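PDB 4CIT: vanadium-dependent haloperoxidase, which probably acts as a vanadate-dependent iodoperoxidase, using hydrogen peroxide to oxidise iodide in a marine flavobacterium. Local coordinates for residues K30-P38 / W141-F149. Sequence-based numbering, arbitrary orientation.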
loop_
_atom_site.group_PDB
_atom_site.type_symbol
_atom_site.label_atom_id
_atom_site.label_comp_id
_atom_site.label_asym_id
_atom_site.label_seq_id
_atom_site.Cartn_x
_atom_site.Cartn_y
_atom_site.Cartn_z
ATOM N N LYS A 30 37.715 9.104 -17.467
ATOM C CA LYS A 30 36.411 8.317 -17.284
ATOM C C LYS A 30 35.307 9.083 -16.520
ATOM O O LYS A 30 35.169 9.019 -15.257
ATOM C CB LYS A 30 36.700 7.011 -16.615
ATOM C CG LYS A 30 35.752 5.948 -17.059
ATOM C CD LYS A 30 36.492 4.685 -17.465
ATOM C CE LYS A 30 36.242 3.531 -16.513
ATOM N NZ LYS A 30 37.435 3.328 -15.642
ATOM N N GLU A 31 34.548 9.842 -17.302
ATOM C CA GLU A 31 33.770 10.965 -16.775
ATOM C C GLU A 31 32.527 11.202 -17.604
ATOM O O GLU A 31 32.108 12.295 -17.814
ATOM C CB GLU A 31 34.599 12.241 -16.762
ATOM C CG GLU A 31 35.678 12.176 -15.714
ATOM C CD GLU A 31 36.653 13.311 -15.810
ATOM O OE1 GLU A 31 36.783 13.959 -16.880
ATOM O OE2 GLU A 31 37.306 13.523 -14.793
ATOM N N GLU A 32 31.920 10.127 -18.020
ATOM C CA GLU A 32 30.660 10.196 -18.659
ATOM C C GLU A 32 29.534 10.547 -17.679
ATOM O O GLU A 32 29.629 10.214 -16.501
ATOM C CB GLU A 32 30.409 8.847 -19.289
ATOM C CG GLU A 32 31.333 8.592 -20.448
ATOM C CD GLU A 32 31.170 7.209 -21.096
ATOM O OE1 GLU A 32 30.482 6.369 -20.483
ATOM O OE2 GLU A 32 31.711 6.930 -22.226
ATOM N N PRO A 33 28.512 11.259 -18.155
ATOM C CA PRO A 33 27.396 11.533 -17.237
ATOM C C PRO A 33 26.610 10.255 -16.994
ATOM O O PRO A 33 26.629 9.309 -17.816
ATOM C CB PRO A 33 26.531 12.511 -18.016
ATOM C CG PRO A 33 26.810 12.239 -19.473
ATOM C CD PRO A 33 28.253 11.767 -19.523
ATOM N N ILE A 34 25.959 10.181 -15.836
ATOM C CA ILE A 34 25.131 9.005 -15.525
ATOM C C ILE A 34 23.709 9.489 -15.588
ATOM O O ILE A 34 23.343 10.453 -14.874
ATOM C CB ILE A 34 25.451 8.389 -14.176
ATOM C CG1 ILE A 34 26.870 7.824 -14.179
ATOM C CG2 ILE A 34 24.397 7.324 -13.783
ATOM C CD1 ILE A 34 27.425 7.411 -12.844
ATOM N N ASN A 35 22.916 8.883 -16.478
ATOM C CA ASN A 35 21.519 9.298 -16.693
ATOM C C ASN A 35 20.642 8.389 -15.867
ATOM O O ASN A 35 20.552 7.190 -16.151
ATOM C CB ASN A 35 21.053 9.207 -18.175
ATOM C CG ASN A 35 19.593 9.719 -18.399
ATOM O OD1 ASN A 35 19.116 10.696 -17.775
ATOM N ND2 ASN A 35 18.849 8.992 -19.256
ATOM N N ILE A 36 20.017 8.956 -14.851
ATOM C CA ILE A 36 19.163 8.215 -13.966
ATOM C C ILE A 36 17.761 8.557 -14.436
ATOM O O ILE A 36 17.431 9.697 -14.660
ATOM C CB ILE A 36 19.345 8.690 -12.520
ATOM C CG1 ILE A 36 20.738 8.436 -12.038
ATOM C CG2 ILE A 36 18.339 7.955 -11.608
ATOM C CD1 ILE A 36 21.172 6.998 -12.057
ATOM N N THR A 37 16.913 7.562 -14.599
ATOM C CA THR A 37 15.546 7.847 -15.034
ATOM C C THR A 37 14.531 7.273 -14.002
ATOM O O THR A 37 14.881 6.499 -13.112
ATOM C CB THR A 37 15.228 7.186 -16.368
ATOM O OG1 THR A 37 15.455 5.788 -16.203
ATOM C CG2 THR A 37 16.072 7.861 -17.520
ATOM N N PRO A 38 13.268 7.679 -14.140
ATOM C CA PRO A 38 12.278 7.157 -13.178
ATOM C C PRO A 38 12.160 5.665 -13.277
ATOM O O PRO A 38 11.830 4.980 -12.270
ATOM C CB PRO A 38 10.954 7.793 -13.637
ATOM C CG PRO A 38 11.303 8.839 -14.668
ATOM C CD PRO A 38 12.745 8.747 -15.021
ATOM N N TRP A 141 27.324 1.933 -13.428
ATOM C CA TRP A 141 27.592 3.323 -13.054
ATOM C C TRP A 141 29.065 3.553 -12.759
ATOM O O TRP A 141 29.619 4.602 -13.186
ATOM C CB TRP A 141 26.783 3.670 -11.791
ATOM C CG TRP A 141 25.320 3.756 -11.999
ATOM C CD1 TRP A 141 24.654 3.961 -13.148
ATOM C CD2 TRP A 141 24.298 3.591 -10.948
ATOM N NE1 TRP A 141 23.259 3.920 -12.901
ATOM C CE2 TRP A 141 23.035 3.709 -11.569
ATOM C CE3 TRP A 141 24.360 3.322 -9.586
ATOM C CZ2 TRP A 141 21.828 3.641 -10.842
ATOM C CZ3 TRP A 141 23.138 3.281 -8.835
ATOM C CH2 TRP A 141 21.893 3.416 -9.496
ATOM N N GLU A 142 29.642 2.644 -11.992
ATOM C CA GLU A 142 31.036 2.689 -11.529
ATOM C C GLU A 142 31.911 2.617 -12.742
ATOM O O GLU A 142 32.949 3.323 -12.811
ATOM C CB GLU A 142 31.441 1.563 -10.567
ATOM C CG GLU A 142 32.790 1.811 -9.908
ATOM C CD GLU A 142 33.310 0.624 -9.106
ATOM O OE1 GLU A 142 32.509 -0.231 -8.648
ATOM O OE2 GLU A 142 34.535 0.555 -8.893
ATOM N N GLY A 143 31.493 1.825 -13.706
ATOM C CA GLY A 143 32.210 1.739 -14.972
ATOM C C GLY A 143 32.253 2.970 -15.841
ATOM O O GLY A 143 33.252 3.174 -16.539
ATOM N N LYS A 144 31.212 3.791 -15.832
ATOM C CA LYS A 144 31.091 4.951 -16.649
ATOM C C LYS A 144 31.768 6.166 -16.020
ATOM O O LYS A 144 32.322 6.988 -16.716
ATOM C CB LYS A 144 29.619 5.379 -16.749
ATOM C CG LYS A 144 28.723 4.461 -17.503
ATOM C CD LYS A 144 27.375 5.145 -17.710
ATOM C CE LYS A 144 27.471 6.259 -18.760
ATOM N NZ LYS A 144 26.128 6.304 -19.402
ATOM N N ASN A 145 31.637 6.285 -14.710
ATOM C CA ASN A 145 32.118 7.464 -13.956
ATOM C C ASN A 145 32.320 7.104 -12.468
ATOM O O ASN A 145 31.484 7.375 -11.580
ATOM C CB ASN A 145 31.175 8.653 -14.165
ATOM C CG ASN A 145 31.786 9.967 -13.703
ATOM O OD1 ASN A 145 32.657 10.000 -12.823
ATOM N ND2 ASN A 145 31.242 11.044 -14.199
ATOM N N PRO A 146 33.469 6.523 -12.150
ATOM C CA PRO A 146 33.741 6.069 -10.833
ATOM C C PRO A 146 33.707 7.127 -9.754
ATOM O O PRO A 146 33.225 6.784 -8.625
ATOM C CB PRO A 146 35.150 5.405 -10.921
ATOM C CG PRO A 146 35.593 5.550 -12.308
ATOM C CD PRO A 146 34.543 6.179 -13.127
ATOM N N VAL A 147 34.252 8.315 -10.030
ATOM C CA VAL A 147 34.255 9.388 -9.048
ATOM C C VAL A 147 32.829 9.922 -8.767
ATOM O O VAL A 147 32.449 10.014 -7.578
ATOM C CB VAL A 147 35.187 10.531 -9.385
ATOM C CG1 VAL A 147 35.013 11.613 -8.328
ATOM C CG2 VAL A 147 36.650 9.959 -9.348
ATOM N N LEU A 148 32.048 10.186 -9.819
ATOM C CA LEU A 148 30.684 10.606 -9.658
ATOM C C LEU A 148 29.879 9.511 -8.901
ATOM O O LEU A 148 29.030 9.839 -8.026
ATOM C CB LEU A 148 30.059 10.866 -10.996
ATOM C CG LEU A 148 28.609 11.336 -10.938
ATOM C CD1 LEU A 148 28.487 12.648 -10.176
ATOM C CD2 LEU A 148 28.067 11.464 -12.359
ATOM N N PHE A 149 30.082 8.263 -9.268
ATOM C CA PHE A 149 29.402 7.142 -8.630
ATOM C C PHE A 149 29.741 7.050 -7.170
ATOM O O PHE A 149 28.840 7.038 -6.330
ATOM C CB PHE A 149 29.724 5.817 -9.314
ATOM C CG PHE A 149 29.402 4.597 -8.486
ATOM C CD1 PHE A 149 28.059 4.241 -8.265
ATOM C CD2 PHE A 149 30.389 3.825 -7.869
ATOM C CE1 PHE A 149 27.753 3.118 -7.496
ATOM C CE2 PHE A 149 30.053 2.759 -7.018
ATOM C CZ PHE A 149 28.750 2.389 -6.911
HETATM O O HOH W 1 35.662 9.281 -12.509
HETATM O O HOH W 2 26.422 8.725 -20.711
HETATM O O HOH W 3 23.899 6.403 -17.752
HETATM O O HOH W 4 21.526 4.577 -15.227
#
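Ile34 and Asn145 carry the meeting between the extended segment 30-38, where the ordered chain begins, and the kink that joins helix 128-144 to helix 146-167. Ile34 divides its work between two branches: CG2 lies 3.4 Å from CD1 of the Trp141 indole, while CD1 of Ile34 extends past the Trp141 carbonyl oxygen to within 4.1 Å of Leu148 CD2. With CG2 anti to the backbone N and CG1 beside it (chi1 -65°), CG2 is turned to the indole and CG1 carries CD1 toward Asn145 and Leu148 at the junction. Further along, Ile36 CD1 touches the benzene part of the same indole, 3.6 Å from CZ2, approaching obliquely like Ile34.

The polar half of the contact rests on Asn145. Its ND2 donates to Glu32 O (2.9 Å, N-H...O 157°), with the acceptor close to the amide plane but the nitrogen standing above the carbonyl plane of Glu32. In return, Glu32 N makes a weak bond to Lys144 O, which helps to occupy a carbonyl at the end of helix 128-144. The other end of the Asn145 amide faces the next helix: OD1 accepts from Leu148 N at 3.1 Å and takes a further hydrogen bond from a water shared with Lys30 O and Val147 N. One amide, gripped at both ends, thus has its rotation fixed. The Lys144 chain crosses that of Glu32 at about a right angle, CE lying 3.3 Å from Pro33 O, and the opposite charges stay beyond salt-bridge distance. Lys144 NZ donates to two waters, one leading to Pro33 O and the other accepting from Asn35 N, and a third water links Trp141 NE1 to Asn35 O.

In the next shell, Leu110 of helix 108-123 packs against both Ile36 and Trp141. The arrangement is an asparagine N-cap at a helix-helix kink, here also holding the start of the ordered chain, just before helix 38-55, against the edge of the helical vanadium haloperoxidase (PAP2 superfamily) fold, remote from the vanadate site.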